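Local coordinates for YcgJ protein (Bacillus subtilis, PDB 1XXL) that probably acts as an S-adenosylmethionine-dependent methyltransferase, although its substrate is not established, at residues A[136-141]-A[148-153]; A[141-146]-A[194-199]; A[14-19]-A[231-236]. All coordinates share one frame; numbering follows the deposited sequence.

Contact 1. Residues A[136-141]-A[148-153]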
ATOM      1  N   PHE A 136      -2.516 -16.611  -8.020  1.00 13.85           N
ATOM      2  CA  PHE A 136      -3.038 -17.233  -6.796  1.00 13.55           C
ATOM      3  C   PHE A 136      -3.327 -16.185  -5.726  1.00 12.96           C
ATOM      4  O   PHE A 136      -4.415 -16.141  -5.144  1.00 12.56           O
ATOM      5  CB  PHE A 136      -2.041 -18.257  -6.253  1.00 13.08           C
ATOM      6  CG  PHE A 136      -2.483 -18.899  -4.984  1.00 12.92           C
ATOM      7  CD1 PHE A 136      -2.130 -18.358  -3.747  1.00 12.59           C
ATOM      8  CD2 PHE A 136      -3.265 -20.045  -5.012  1.00 13.69           C
ATOM      9  CE1 PHE A 136      -2.560 -18.956  -2.576  1.00 12.45           C
ATOM     10  CE2 PHE A 136      -3.678 -20.636  -3.847  1.00 14.63           C
ATOM     11  CZ  PHE A 136      -3.332 -20.091  -2.636  1.00 12.36           C
ATOM     12  N   VAL A 137      -2.341 -15.331  -5.492  1.00 12.82           N
ATOM     13  CA  VAL A 137      -2.448 -14.329  -4.460  1.00 12.53           C
ATOM     14  C   VAL A 137      -3.400 -13.205  -4.844  1.00 12.62           C
ATOM     15  O   VAL A 137      -4.114 -12.704  -3.985  1.00 10.59           O
ATOM     16  CB  VAL A 137      -1.066 -13.807  -3.995  1.00 12.54           C
ATOM     17  CG1 VAL A 137      -0.363 -12.949  -5.057  1.00 11.40           C
ATOM     18  CG2 VAL A 137      -1.219 -13.050  -2.656  1.00 12.33           C
ATOM     19  N   ASN A 138      -3.429 -12.819  -6.119  1.00 12.80           N
ATOM     20  CA  ASN A 138      -4.393 -11.807  -6.552  1.00 13.11           C
ATOM     21  C   ASN A 138      -5.839 -12.275  -6.437  1.00 13.83           C
ATOM     22  O   ASN A 138      -6.727 -11.501  -6.000  1.00 13.99           O
ATOM     23  CB  ASN A 138      -4.096 -11.309  -7.970  1.00 13.51           C
ATOM     24  CG  ASN A 138      -3.132 -10.141  -7.971  1.00 13.97           C
ATOM     25  OD1 ASN A 138      -3.514  -9.041  -7.601  1.00 14.68           O
ATOM     26  ND2 ASN A 138      -1.878 -10.380  -8.358  1.00 12.06           N
ATOM     27  N   HIS A 139      -6.073 -13.524  -6.823  1.00 13.79           N
ATOM     28  CA  HIS A 139      -7.380 -14.150  -6.665  1.00 14.48           C
ATOM     29  C   HIS A 139      -7.752 -14.230  -5.168  1.00 14.02           C
ATOM     30  O   HIS A 139      -8.877 -13.892  -4.795  1.00 13.95           O
ATOM     31  CB  HIS A 139      -7.404 -15.551  -7.315  1.00 14.99           C
ATOM     32  CG  HIS A 139      -8.765 -16.172  -7.364  1.00 15.27           C
ATOM     33  ND1 HIS A 139      -9.822 -15.596  -8.039  1.00 19.84           N
ATOM     34  CD2 HIS A 139      -9.251 -17.310  -6.812  1.00 18.35           C
ATOM     35  CE1 HIS A 139     -10.900 -16.354  -7.903  1.00 19.35           C
ATOM     36  NE2 HIS A 139     -10.583 -17.394  -7.149  1.00 19.73           N
ATOM     37  N   LEU A 140      -6.818 -14.666  -4.319  1.00 13.96           N
ATOM     38  CA  LEU A 140      -7.103 -14.775  -2.876  1.00 14.36           C
ATOM     39  C   LEU A 140      -7.568 -13.440  -2.322  1.00 14.62           C
ATOM     40  O   LEU A 140      -8.587 -13.358  -1.641  1.00 14.68           O
ATOM     41  CB  LEU A 140      -5.892 -15.257  -2.105  1.00 14.41           C
ATOM     42  CG  LEU A 140      -5.979 -15.326  -0.572  1.00 14.45           C
ATOM     43  CD1 LEU A 140      -7.028 -16.330  -0.106  1.00 14.59           C
ATOM     44  CD2 LEU A 140      -4.632 -15.697  -0.032  1.00 14.38           C
ATOM     45  N   ASN A 141      -6.835 -12.383  -2.640  1.00 15.80           N
ATOM     46  CA  ASN A 141      -7.154 -11.063  -2.117  1.00 17.47           C
ATOM     47  C   ASN A 141      -8.454 -10.461  -2.729  1.00 18.18           C
ATOM     48  O   ASN A 141      -9.222  -9.782  -2.024  1.00 17.90           O
ATOM     49  CB  ASN A 141      -5.946 -10.137  -2.266  1.00 17.43           C
ATOM     50  CG  ASN A 141      -4.864 -10.400  -1.202  1.00 19.05           C
ATOM     51  OD1 ASN A 141      -5.156 -10.644  -0.026  1.00 21.93           O
ATOM     52  ND2 ASN A 141      -3.631 -10.335  -1.611  1.00 18.45           N
ATOM     53  N   HIS A 148     -10.213  -4.874  -4.393  1.00 20.36           N
ATOM     54  CA  HIS A 148      -8.889  -5.266  -4.879  1.00 19.42           C
ATOM     55  C   HIS A 148      -8.857  -5.206  -6.390  1.00 17.50           C
ATOM     56  O   HIS A 148      -9.720  -5.769  -7.048  1.00 15.64           O
ATOM     57  CB  HIS A 148      -8.560  -6.690  -4.426  1.00 19.12           C
ATOM     58  CG  HIS A 148      -7.169  -7.125  -4.763  1.00 20.01           C
ATOM     59  ND1 HIS A 148      -6.098  -6.885  -3.933  1.00 20.94           N
ATOM     60  CD2 HIS A 148      -6.672  -7.784  -5.835  1.00 20.30           C
ATOM     61  CE1 HIS A 148      -4.999  -7.376  -4.480  1.00 19.75           C
ATOM     62  NE2 HIS A 148      -5.320  -7.936  -5.632  1.00 18.58           N
ATOM     63  N   VAL A 149      -7.886  -4.490  -6.933  1.00 16.57           N
ATOM     64  CA  VAL A 149      -7.723  -4.396  -8.389  1.00 16.09           C
ATOM     65  C   VAL A 149      -6.586  -5.321  -8.783  1.00 15.77           C
ATOM     66  O   VAL A 149      -6.805  -6.326  -9.444  1.00 15.49           O
ATOM     67  CB  VAL A 149      -7.455  -2.942  -8.851  1.00 15.82           C
ATOM     68  CG1 VAL A 149      -7.151  -2.897 -10.334  1.00 16.29           C
ATOM     69  CG2 VAL A 149      -8.687  -2.051  -8.531  1.00 17.16           C
ATOM     70  N   ARG A 150      -5.365  -4.998  -8.377  1.00 15.16           N
ATOM     71  CA  ARG A 150      -4.236  -5.881  -8.668  1.00 14.75           C
ATOM     72  C   ARG A 150      -3.049  -5.481  -7.821  1.00 14.03           C
ATOM     73  O   ARG A 150      -2.797  -4.299  -7.657  1.00 12.72           O
ATOM     74  CB  ARG A 150      -3.844  -5.811 -10.165  1.00 15.26           C
ATOM     75  CG  ARG A 150      -2.503  -6.507 -10.453  1.00 15.05           C
ATOM     76  CD  ARG A 150      -2.121  -6.580 -11.909  1.00 16.03           C
ATOM     77  NE  ARG A 150      -0.752  -7.081 -12.023  1.00 16.03           N
ATOM     78  CZ  ARG A 150      -0.387  -8.350 -11.880  1.00 17.95           C
ATOM     79  NH1 ARG A 150      -1.301  -9.298 -11.635  1.00 18.88           N
ATOM     80  NH2 ARG A 150       0.906  -8.680 -11.980  1.00 16.34           N
ATOM     81  N   GLU A 151      -2.347  -6.477  -7.271  1.00 13.61           N
ATOM     82  CA  GLU A 151      -1.039  -6.259  -6.695  1.00 14.06           C
ATOM     83  C   GLU A 151       0.005  -6.640  -7.740  1.00 12.77           C
ATOM     84  O   GLU A 151       0.065  -7.799  -8.223  1.00 13.19           O
ATOM     85  CB  GLU A 151      -0.859  -6.968  -5.331  1.00 13.91           C
ATOM     86  CG  GLU A 151      -0.793  -8.477  -5.304  1.00 17.17           C
ATOM     87  CD  GLU A 151      -1.371  -9.061  -3.999  1.00 17.48           C
ATOM     88  OE1 GLU A 151      -0.593  -9.309  -3.048  1.00 21.28           O
ATOM     89  OE2 GLU A 151      -2.615  -9.249  -3.926  1.00 21.44           O
ATOM     90  N   SER A 152       0.782  -5.627  -8.113  1.00 11.65           N
ATOM     91  CA  SER A 152       1.771  -5.735  -9.160  1.00 11.16           C
ATOM     92  C   SER A 152       2.963  -6.554  -8.670  1.00 10.89           C
ATOM     93  O   SER A 152       3.209  -6.684  -7.451  1.00  9.74           O
ATOM     94  CB  SER A 152       2.256  -4.338  -9.601  1.00 11.46           C
ATOM     95  OG  SER A 152       1.222  -3.530 -10.132  1.00 11.41           O
ATOM     96  N   SER A 153       3.711  -7.111  -9.626  1.00 10.02           N
ATOM     97  CA  SER A 153       4.978  -7.767  -9.320  1.00  9.24           C
ATOM     98  C   SER A 153       6.094  -6.730  -9.145  1.00  9.58           C
ATOM     99  O   SER A 153       5.924  -5.571  -9.526  1.00  9.68           O
ATOM    100  CB  SER A 153       5.324  -8.768 -10.439  1.00  9.61           C
ATOM    101  OG  SER A 153       5.688  -8.093 -11.622  1.00  6.97           O
TER
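N138 meets E151 with both ends of its side-chain amide. OD1 of N138 accepts the backbone N of E151 at 2.8 Å. The bond is nearly straight, 168° at the hydrogen, and lies on a lone pair in the carbonyl plane. ND2 of N138 returns a bond to the backbone O of E151 at 3.2 Å, within the plane of the amide. One asparagine therefore satisfies both backbone groups of one loop residue. H148 adds a second donor. Its NE2 reaches OD1 of N138 at 2.9 Å, tilted 23° from the carbonyl plane, while OD1 stays in the plane of the imidazole. The ring of H148 is also covered on one face by N141, whose CB sits 3.8 Å from the ring centroid in a CH-pi contact.

N141 ND2 donates to OE2 of E151 at 2.8 Å, on the syn lone pair, with amide and carboxylate nearly coplanar. CB of E151 already points to the helix; CG between the backbone N and the carbonyl carbon (chi1 69°) and a bend at chi2 bring the carboxylate to N141. Its OE1 is bonded to H125 ND1, and V137 CG2 packs near that same oxygen. ND2 of N138 has a further acceptor, the O of D134. R150 runs past N138 to salt bridges with E156 and D134.

The contact ties helix 131-144 to the loop that leads into helix 154-163. R150 lies about 10 Å, side chain to side chain, from E79 of the S-adenosylmethionine site. Two donors on OD1 and two acceptors for ND2 fix the rotation of the N138 amide. A flipped amide would probably set its NH2 group against the two donors, so these buried bonds are consistent with a single amide setting.

Contact 2. Residues A[141-146]-A[194-199]. With SO4 (sulfate ion), chain E.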
ATOM      1  N   ASN A 141      -6.835 -12.383  -2.640  1.00 15.80           N
ATOM      2  CA  ASN A 141      -7.154 -11.063  -2.117  1.00 17.47           C
ATOM      3  C   ASN A 141      -8.454 -10.461  -2.729  1.00 18.18           C
ATOM      4  O   ASN A 141      -9.222  -9.782  -2.024  1.00 17.90           O
ATOM      5  CB  ASN A 141      -5.946 -10.137  -2.266  1.00 17.43           C
ATOM      6  CG  ASN A 141      -4.864 -10.400  -1.202  1.00 19.05           C
ATOM      7  OD1 ASN A 141      -5.156 -10.644  -0.026  1.00 21.93           O
ATOM      8  ND2 ASN A 141      -3.631 -10.335  -1.611  1.00 18.45           N
ATOM      9  N   ARG A 142      -8.715 -10.725  -4.009  1.00 19.06           N
ATOM     10  CA  ARG A 142      -9.962 -10.266  -4.635  1.00 20.22           C
ATOM     11  C   ARG A 142     -11.211 -10.987  -4.071  1.00 20.02           C
ATOM     12  O   ARG A 142     -12.282 -10.400  -3.969  1.00 20.28           O
ATOM     13  CB  ARG A 142      -9.906 -10.424  -6.167  1.00 19.80           C
ATOM     14  CG  ARG A 142     -10.781  -9.401  -6.946  1.00 22.11           C
ATOM     15  CD  ARG A 142     -10.283  -9.251  -8.457  1.00 26.43           C
ATOM     16  NE  ARG A 142      -8.866  -8.818  -8.676  1.00 30.30           N
ATOM     17  CZ  ARG A 142      -7.904  -9.534  -9.294  1.00 31.22           C
ATOM     18  NH1 ARG A 142      -8.134 -10.760  -9.744  1.00 31.92           N
ATOM     19  NH2 ARG A 142      -6.673  -9.027  -9.455  1.00 30.33           N
ATOM     20  N   LEU A 143     -11.074 -12.257  -3.723  1.00 20.19           N
ATOM     21  CA  LEU A 143     -12.189 -13.018  -3.145  1.00 20.68           C
ATOM     22  C   LEU A 143     -12.626 -12.362  -1.836  1.00 21.53           C
ATOM     23  O   LEU A 143     -13.823 -12.256  -1.535  1.00 20.58           O
ATOM     24  CB  LEU A 143     -11.777 -14.469  -2.883  1.00 20.30           C
ATOM     25  CG  LEU A 143     -11.747 -15.415  -4.085  1.00 19.83           C
ATOM     26  CD1 LEU A 143     -11.166 -16.744  -3.694  1.00 19.55           C
ATOM     27  CD2 LEU A 143     -13.153 -15.633  -4.621  1.00 21.53           C
ATOM     28  N   ARG A 144     -11.642 -11.889  -1.084  1.00 22.03           N
ATOM     29  CA  ARG A 144     -11.894 -11.330   0.225  1.00 23.49           C
ATOM     30  C   ARG A 144     -12.304  -9.871   0.126  1.00 24.20           C
ATOM     31  O   ARG A 144     -13.113  -9.411   0.919  1.00 24.52           O
ATOM     32  CB  ARG A 144     -10.657 -11.530   1.114  1.00 23.38           C
ATOM     33  CG  ARG A 144     -10.826 -11.126   2.574  1.00 23.88           C
ATOM     34  CD  ARG A 144      -9.996  -9.931   2.804  1.00 26.64           C
ATOM     35  NE  ARG A 144     -10.039  -9.493   4.179  1.00 29.23           N
ATOM     36  CZ  ARG A 144      -9.319  -8.481   4.635  1.00 27.32           C
ATOM     37  NH1 ARG A 144      -8.507  -7.821   3.816  1.00 26.28           N
ATOM     38  NH2 ARG A 144      -9.417  -8.140   5.908  1.00 28.11           N
ATOM     39  N   ASP A 145     -11.773  -9.149  -0.863  1.00 25.25           N
ATOM     40  CA  ASP A 145     -11.987  -7.701  -0.976  1.00 25.26           C
ATOM     41  C   ASP A 145     -12.286  -7.336  -2.434  1.00 25.64           C
ATOM     42  O   ASP A 145     -11.367  -7.181  -3.228  1.00 25.59           O
ATOM     43  CB  ASP A 145     -10.736  -6.968  -0.461  1.00 25.79           C
ATOM     44  CG  ASP A 145     -10.850  -5.435  -0.547  1.00 27.15           C
ATOM     45  OD1 ASP A 145     -11.925  -4.902  -0.916  1.00 29.94           O
ATOM     46  OD2 ASP A 145      -9.840  -4.758  -0.262  1.00 31.69           O
ATOM     47  N   PRO A 146     -13.584  -7.196  -2.800  1.00 25.86           N
ATOM     48  CA  PRO A 146     -13.911  -6.820  -4.182  1.00 25.51           C
ATOM     49  C   PRO A 146     -13.404  -5.424  -4.597  1.00 24.88           C
ATOM     50  O   PRO A 146     -13.510  -5.052  -5.743  1.00 25.72           O
ATOM     51  CB  PRO A 146     -15.448  -6.904  -4.214  1.00 26.01           C
ATOM     52  CG  PRO A 146     -15.796  -7.796  -3.051  1.00 26.71           C
ATOM     53  CD  PRO A 146     -14.810  -7.394  -2.006  1.00 26.28           C
ATOM     54  N   GLU A 194     -16.428 -16.925   1.547  1.00 24.51           N
ATOM     55  CA  GLU A 194     -15.438 -17.589   2.376  1.00 23.58           C
ATOM     56  C   GLU A 194     -15.217 -19.027   1.957  1.00 22.68           C
ATOM     57  O   GLU A 194     -14.078 -19.478   1.951  1.00 22.02           O
ATOM     58  CB  GLU A 194     -15.790 -17.541   3.861  1.00 23.83           C
ATOM     59  CG  GLU A 194     -14.608 -17.952   4.714  1.00 23.81           C
ATOM     60  CD  GLU A 194     -14.932 -18.145   6.175  1.00 24.61           C
ATOM     61  OE1 GLU A 194     -16.065 -17.816   6.570  1.00 24.28           O
ATOM     62  OE2 GLU A 194     -14.031 -18.634   6.917  1.00 26.54           O
ATOM     63  N   LYS A 195     -16.275 -19.757   1.610  1.00 21.85           N
ATOM     64  CA  LYS A 195     -16.094 -21.139   1.178  1.00 22.13           C
ATOM     65  C   LYS A 195     -15.164 -21.184  -0.042  1.00 20.61           C
ATOM     66  O   LYS A 195     -14.354 -22.101  -0.157  1.00 19.06           O
ATOM     67  CB  LYS A 195     -17.420 -21.858   0.849  1.00 22.83           C
ATOM     68  CG  LYS A 195     -18.344 -22.213   2.054  1.00 27.19           C
ATOM     69  CD  LYS A 195     -17.851 -23.382   2.970  1.00 30.05           C
ATOM     70  CE  LYS A 195     -19.036 -24.058   3.740  1.00 30.71           C
ATOM     71  NZ  LYS A 195     -18.628 -25.243   4.598  1.00 31.03           N
ATOM     72  N   GLN A 196     -15.294 -20.205  -0.945  1.00 20.10           N
ATOM     73  CA  GLN A 196     -14.392 -20.109  -2.119  1.00 20.54           C
ATOM     74  C   GLN A 196     -12.927 -19.871  -1.696  1.00 18.65           C
ATOM     75  O   GLN A 196     -12.005 -20.452  -2.261  1.00 18.43           O
ATOM     76  CB  GLN A 196     -14.826 -18.996  -3.079  1.00 20.37           C
ATOM     77  CG  GLN A 196     -16.189 -19.206  -3.733  1.00 22.79           C
ATOM     78  CD  GLN A 196     -16.614 -17.994  -4.601  1.00 24.24           C
ATOM     79  OE1 GLN A 196     -15.867 -17.561  -5.499  1.00 28.13           O
ATOM     80  NE2 GLN A 196     -17.812 -17.455  -4.334  1.00 29.40           N
ATOM     81  N   ILE A 197     -12.730 -19.004  -0.712  1.00 17.52           N
ATOM     82  CA  ILE A 197     -11.383 -18.765  -0.140  1.00 17.43           C
ATOM     83  C   ILE A 197     -10.807 -20.058   0.438  1.00 16.66           C
ATOM     84  O   ILE A 197      -9.656 -20.392   0.185  1.00 16.52           O
ATOM     85  CB  ILE A 197     -11.410 -17.670   0.947  1.00 16.79           C
ATOM     86  CG1 ILE A 197     -11.610 -16.310   0.284  1.00 16.72           C
ATOM     87  CG2 ILE A 197     -10.104 -17.664   1.721  1.00 17.38           C
ATOM     88  CD1 ILE A 197     -12.032 -15.245   1.160  1.00 17.27           C
ATOM     89  N   ILE A 198     -11.618 -20.799   1.196  1.00 16.60           N
ATOM     90  CA  ILE A 198     -11.158 -22.018   1.842  1.00 16.62           C
ATOM     91  C   ILE A 198     -10.736 -23.037   0.788  1.00 16.51           C
ATOM     92  O   ILE A 198      -9.668 -23.632   0.897  1.00 16.07           O
ATOM     93  CB  ILE A 198     -12.220 -22.591   2.816  1.00 16.65           C
ATOM     94  CG1 ILE A 198     -12.427 -21.629   4.008  1.00 16.61           C
ATOM     95  CG2 ILE A 198     -11.810 -23.961   3.294  1.00 17.15           C
ATOM     96  CD1 ILE A 198     -13.688 -21.913   4.874  1.00 17.61           C
ATOM     97  N   THR A 199     -11.555 -23.210  -0.252  1.00 17.26           N
ATOM     98  CA  THR A 199     -11.216 -24.103  -1.382  1.00 17.33           C
ATOM     99  C   THR A 199      -9.902 -23.681  -2.070  1.00 17.14           C
ATOM    100  O   THR A 199      -9.068 -24.517  -2.386  1.00 17.17           O
ATOM    101  CB  THR A 199     -12.356 -24.131  -2.443  1.00 17.32           C
ATOM    102  OG1 THR A 199     -13.553 -24.616  -1.843  1.00 19.93           O
ATOM    103  CG2 THR A 199     -12.025 -25.022  -3.620  1.00 17.12           C
TER
HETATM  104  S   SO4 E 406      -6.358  -6.007   6.592  1.00 57.33           S
HETATM  105  O1  SO4 E 406      -6.477  -5.809   5.149  1.00 56.37           O
HETATM  106  O2  SO4 E 406      -5.586  -4.897   7.163  1.00 57.54           O
HETATM  107  O3  SO4 E 406      -5.632  -7.250   6.886  1.00 56.92           O
HETATM  108  O4  SO4 E 406      -7.714  -6.027   7.146  1.00 56.68           O
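R144 touches I197 only near its own backbone, while its guanidinium turns away to grip a sulfate ion. This is helix-helix packing: the last turn of helix 131-144 lies against helix 191-202, in the helical part that accompanies the Rossmann-like methyltransferase sheet. CD1 of I197 comes to 4.0 Å from CB of R144. Beyond CB the arginine leaves the interface. CG stands anti to the backbone N (chi1 -174°), and a bend at chi2 of -111° then carries the chain outward.

The sulfate probably comes from the crystallisation liquor. R144 meets it as a fork: NH1 donates to O1 of the ion at 3.2 Å and NH2 to O4 at 3.0 Å. R186 NE also binds the ion, so two arginines probably balance its charge. R144 NH2 is further bonded to the O of W183, and its guanidinium makes a cation-pi contact with W183. These partners on helix 180-187 help fix where the guanidinium sits.

Between the two segments the packing is mainly apolar and no hydrogen bond crosses; L143 O has a weak bond to R193 NE, just before 194-199. L143 and I197 are the closest pair of backbones, 6.5 Å from CA to CA. Their side chains lie alongside, running opposite ways. CB of L143 rests 3.7 Å from CG1 of I197, and CD1 of L143 also lies against that methylene. L140, one turn earlier on the helix, packs on I197 as well. Y180 of helix 180-187 touches I197 too.

Q196 lies at the more open border of the contact. Its extended chain crosses L143 at about a right angle. There the second methyl of the leucine, L143 CD2, lies 3.4 Å from OE1 of Q196.

Contact 3. Residues A[14-19]-A[231-236]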
ATOM      1  N   ILE A  14       9.060   6.086   8.010  1.00 15.92           N
ATOM      2  CA  ILE A  14       9.539   7.259   8.710  1.00 16.35           C
ATOM      3  C   ILE A  14      11.063   7.232   8.748  1.00 15.96           C
ATOM      4  O   ILE A  14      11.707   8.219   8.397  1.00 15.98           O
ATOM      5  CB  ILE A  14       8.909   7.404  10.131  1.00 16.45           C
ATOM      6  CG1 ILE A  14       7.425   7.738  10.007  1.00 17.40           C
ATOM      7  CG2 ILE A  14       9.640   8.505  10.945  1.00 16.79           C
ATOM      8  CD1 ILE A  14       6.641   7.532  11.306  1.00 17.96           C
ATOM      9  N   LYS A  15      11.643   6.104   9.143  1.00 16.38           N
ATOM     10  CA  LYS A  15      13.104   5.937   9.139  1.00 16.77           C
ATOM     11  C   LYS A  15      13.759   6.261   7.769  1.00 17.15           C
ATOM     12  O   LYS A  15      14.762   6.979   7.673  1.00 17.49           O
ATOM     13  CB  LYS A  15      13.452   4.505   9.564  1.00 16.84           C
ATOM     14  CG  LYS A  15      14.942   4.276   9.773  1.00 17.51           C
ATOM     15  CD  LYS A  15      15.283   2.795   9.863  1.00 17.67           C
ATOM     16  CE  LYS A  15      16.807   2.587   9.810  1.00 19.56           C
ATOM     17  NZ  LYS A  15      17.147   1.146   9.676  1.00 19.91           N
ATOM     18  N   THR A  16      13.173   5.735   6.701  1.00 16.72           N
ATOM     19  CA  THR A  16      13.738   5.866   5.368  1.00 16.48           C
ATOM     20  C   THR A  16      13.563   7.276   4.772  1.00 16.79           C
ATOM     21  O   THR A  16      14.392   7.736   3.965  1.00 16.12           O
ATOM     22  CB  THR A  16      13.095   4.811   4.436  1.00 16.54           C
ATOM     23  OG1 THR A  16      13.267   3.501   5.011  1.00 13.85           O
ATOM     24  CG2 THR A  16      13.713   4.845   3.010  1.00 16.40           C
ATOM     25  N   ALA A  17      12.510   7.971   5.198  1.00 17.49           N
ATOM     26  CA  ALA A  17      12.142   9.272   4.624  1.00 18.10           C
ATOM     27  C   ALA A  17      13.152  10.384   4.890  1.00 18.71           C
ATOM     28  O   ALA A  17      13.149  11.380   4.168  1.00 18.74           O
ATOM     29  CB  ALA A  17      10.788   9.697   5.148  1.00 18.17           C
ATOM     30  N   GLU A  18      13.958  10.237   5.945  1.00 19.15           N
ATOM     31  CA  GLU A  18      14.953  11.243   6.332  1.00 20.48           C
ATOM     32  C   GLU A  18      14.294  12.615   6.485  1.00 20.41           C
ATOM     33  O   GLU A  18      14.751  13.597   5.908  1.00 19.94           O
ATOM     34  CB  GLU A  18      16.072  11.325   5.288  1.00 21.24           C
ATOM     35  CG  GLU A  18      16.713   9.987   4.938  1.00 24.59           C
ATOM     36  CD  GLU A  18      17.959   9.654   5.744  1.00 28.03           C
ATOM     37  OE1 GLU A  18      18.300  10.391   6.695  1.00 33.09           O
ATOM     38  OE2 GLU A  18      18.614   8.649   5.396  1.00 31.29           O
ATOM     39  N   CYS A  19      13.199  12.655   7.247  1.00 20.89           N
ATOM     40  CA  CYS A  19      12.402  13.865   7.399  1.00 21.89           C
ATOM     41  C   CYS A  19      13.204  15.083   7.870  1.00 22.06           C
ATOM     42  O   CYS A  19      14.071  14.972   8.733  1.00 20.88           O
ATOM     43  CB  CYS A  19      11.270  13.632   8.388  1.00 22.18           C
ATOM     44  SG  CYS A  19      10.114  12.377   7.861  1.00 23.99           S
ATOM     45  N   LEU A 231       9.006  -2.499   1.172  1.00  8.64           N
ATOM     46  CA  LEU A 231       9.123  -1.055   1.037  1.00  8.84           C
ATOM     47  C   LEU A 231      10.046  -0.794  -0.119  1.00  9.04           C
ATOM     48  O   LEU A 231      11.218  -1.228  -0.112  1.00  9.17           O
ATOM     49  CB  LEU A 231       9.673  -0.371   2.285  1.00  9.01           C
ATOM     50  CG  LEU A 231      10.081   1.112   2.088  1.00  8.81           C
ATOM     51  CD1 LEU A 231       8.910   1.970   1.681  1.00  7.38           C
ATOM     52  CD2 LEU A 231      10.706   1.691   3.378  1.00 10.19           C
ATOM     53  N   ILE A 232       9.511  -0.088  -1.106  1.00  9.46           N
ATOM     54  CA  ILE A 232      10.263   0.373  -2.249  1.00 10.01           C
ATOM     55  C   ILE A 232      10.439   1.877  -2.081  1.00 10.03           C
ATOM     56  O   ILE A 232       9.486   2.588  -1.726  1.00  9.67           O
ATOM     57  CB  ILE A 232       9.485   0.098  -3.564  1.00 10.21           C
ATOM     58  CG1 ILE A 232       9.401  -1.399  -3.850  1.00 10.61           C
ATOM     59  CG2 ILE A 232      10.113   0.813  -4.758  1.00 10.88           C
ATOM     60  CD1 ILE A 232       8.208  -1.757  -4.697  1.00 11.45           C
ATOM     61  N   GLN A 233      11.647   2.357  -2.348  1.00 10.45           N
ATOM     62  CA  GLN A 233      11.911   3.776  -2.469  1.00 11.20           C
ATOM     63  C   GLN A 233      12.156   4.154  -3.926  1.00 11.32           C
ATOM     64  O   GLN A 233      13.011   3.554  -4.605  1.00 11.77           O
ATOM     65  CB  GLN A 233      13.095   4.199  -1.617  1.00 11.27           C
ATOM     66  CG  GLN A 233      13.350   5.710  -1.638  1.00 11.97           C
ATOM     67  CD  GLN A 233      14.315   6.173  -0.556  1.00 13.30           C
ATOM     68  OE1 GLN A 233      13.957   6.972   0.304  1.00 18.07           O
ATOM     69  NE2 GLN A 233      15.522   5.692  -0.603  1.00 14.26           N
ATOM     70  N   GLY A 234      11.380   5.126  -4.399  1.00 11.09           N
ATOM     71  CA  GLY A 234      11.646   5.830  -5.662  1.00 11.55           C
ATOM     72  C   GLY A 234      12.266   7.202  -5.430  1.00 12.52           C
ATOM     73  O   GLY A 234      11.857   7.946  -4.528  1.00 13.22           O
ATOM     74  N   ILE A 235      13.288   7.544  -6.202  1.00 12.88           N
ATOM     75  CA  ILE A 235      13.842   8.881  -6.163  1.00 12.85           C
ATOM     76  C   ILE A 235      13.742   9.481  -7.571  1.00 12.56           C
ATOM     77  O   ILE A 235      14.181   8.857  -8.562  1.00 11.25           O
ATOM     78  CB  ILE A 235      15.320   8.909  -5.620  1.00 13.09           C
ATOM     79  CG1 ILE A 235      15.339   8.465  -4.154  1.00 14.18           C
ATOM     80  CG2 ILE A 235      15.889  10.327  -5.717  1.00 13.07           C
ATOM     81  CD1 ILE A 235      16.673   8.175  -3.628  1.00 15.74           C
ATOM     82  N   LYS A 236      13.167  10.682  -7.651  1.00 12.37           N
ATOM     83  CA  LYS A 236      12.976  11.376  -8.919  1.00 13.72           C
ATOM     84  C   LYS A 236      14.319  11.898  -9.470  1.00 14.70           C
ATOM     85  O   LYS A 236      14.986  12.711  -8.853  1.00 13.81           O
ATOM     86  CB  LYS A 236      11.973  12.511  -8.774  1.00 13.20           C
ATOM     87  CG  LYS A 236      11.666  13.261 -10.083  1.00 12.77           C
ATOM     88  CD  LYS A 236      10.471  14.162  -9.879  1.00 12.75           C
ATOM     89  CE  LYS A 236      10.089  14.972 -11.110  1.00 12.57           C
ATOM     90  NZ  LYS A 236       8.887  15.795 -10.849  1.00  9.98           N
TER
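T16 presents its two branches to two different residues of strand 222-236. Its hydroxyl branch meets L231 tip to tip, with OG1 of T16 3.5 Å from CD2 of L231. Its methyl branch meets Q233, where CG2 of T16 lies 3.5 Å from OE1. The T16 methyl and the Q233 chain pass one another, pointing opposite ways. The split follows from the first torsion of T16 (chi1 -55°), which sets CG2 anti to the backbone N and OG1 beside it.

L231 and Q233 are two residues apart, so both face helix 7-17 from the same side of the strand. This strand is the antiparallel member of the sheet, between strands 118-125 and 166-179. That order is characteristic of class I methyltransferases. I171 of strand 166-179 touches T16, L231 and Q233. L231 lies about 8 Å, side chain to side chain, from R94 of the S-adenosylmethionine site.

The polar ends find their partners elsewhere. OG1 of T16 bonds back to the O of L12 within its helix, and OE1 of Q233 accepts from R119 NH1. With an alanine here in place of Q233, R119 would probably lose this acceptor, and the T16 methyl its contact with the glutamine amide. Across the contact itself the chemistry is van der Waals packing, which joins helix to sheet with no hydrogen bond between the two segments.

Contacts 1 and 2 share helix 131-144 and N141. They touch each other, since R142 NH2 probably bonds to V149 O. Contact 3 lies on the other side of the chain's centre, its centre about 24 Å from that of contact 1 and 33 Å from that of contact 2. Contacts 1 and 3 are buried; contact 2 is partly open. Their chemistry differs accordingly. Contact 1 fixes a loop with buried hydrogen bonds. Contact 2 joins two helices by apolar packing and sends its charge outward to an anion. Contact 3 sets a helix on the central sheet and satisfies its polar atoms elsewhere.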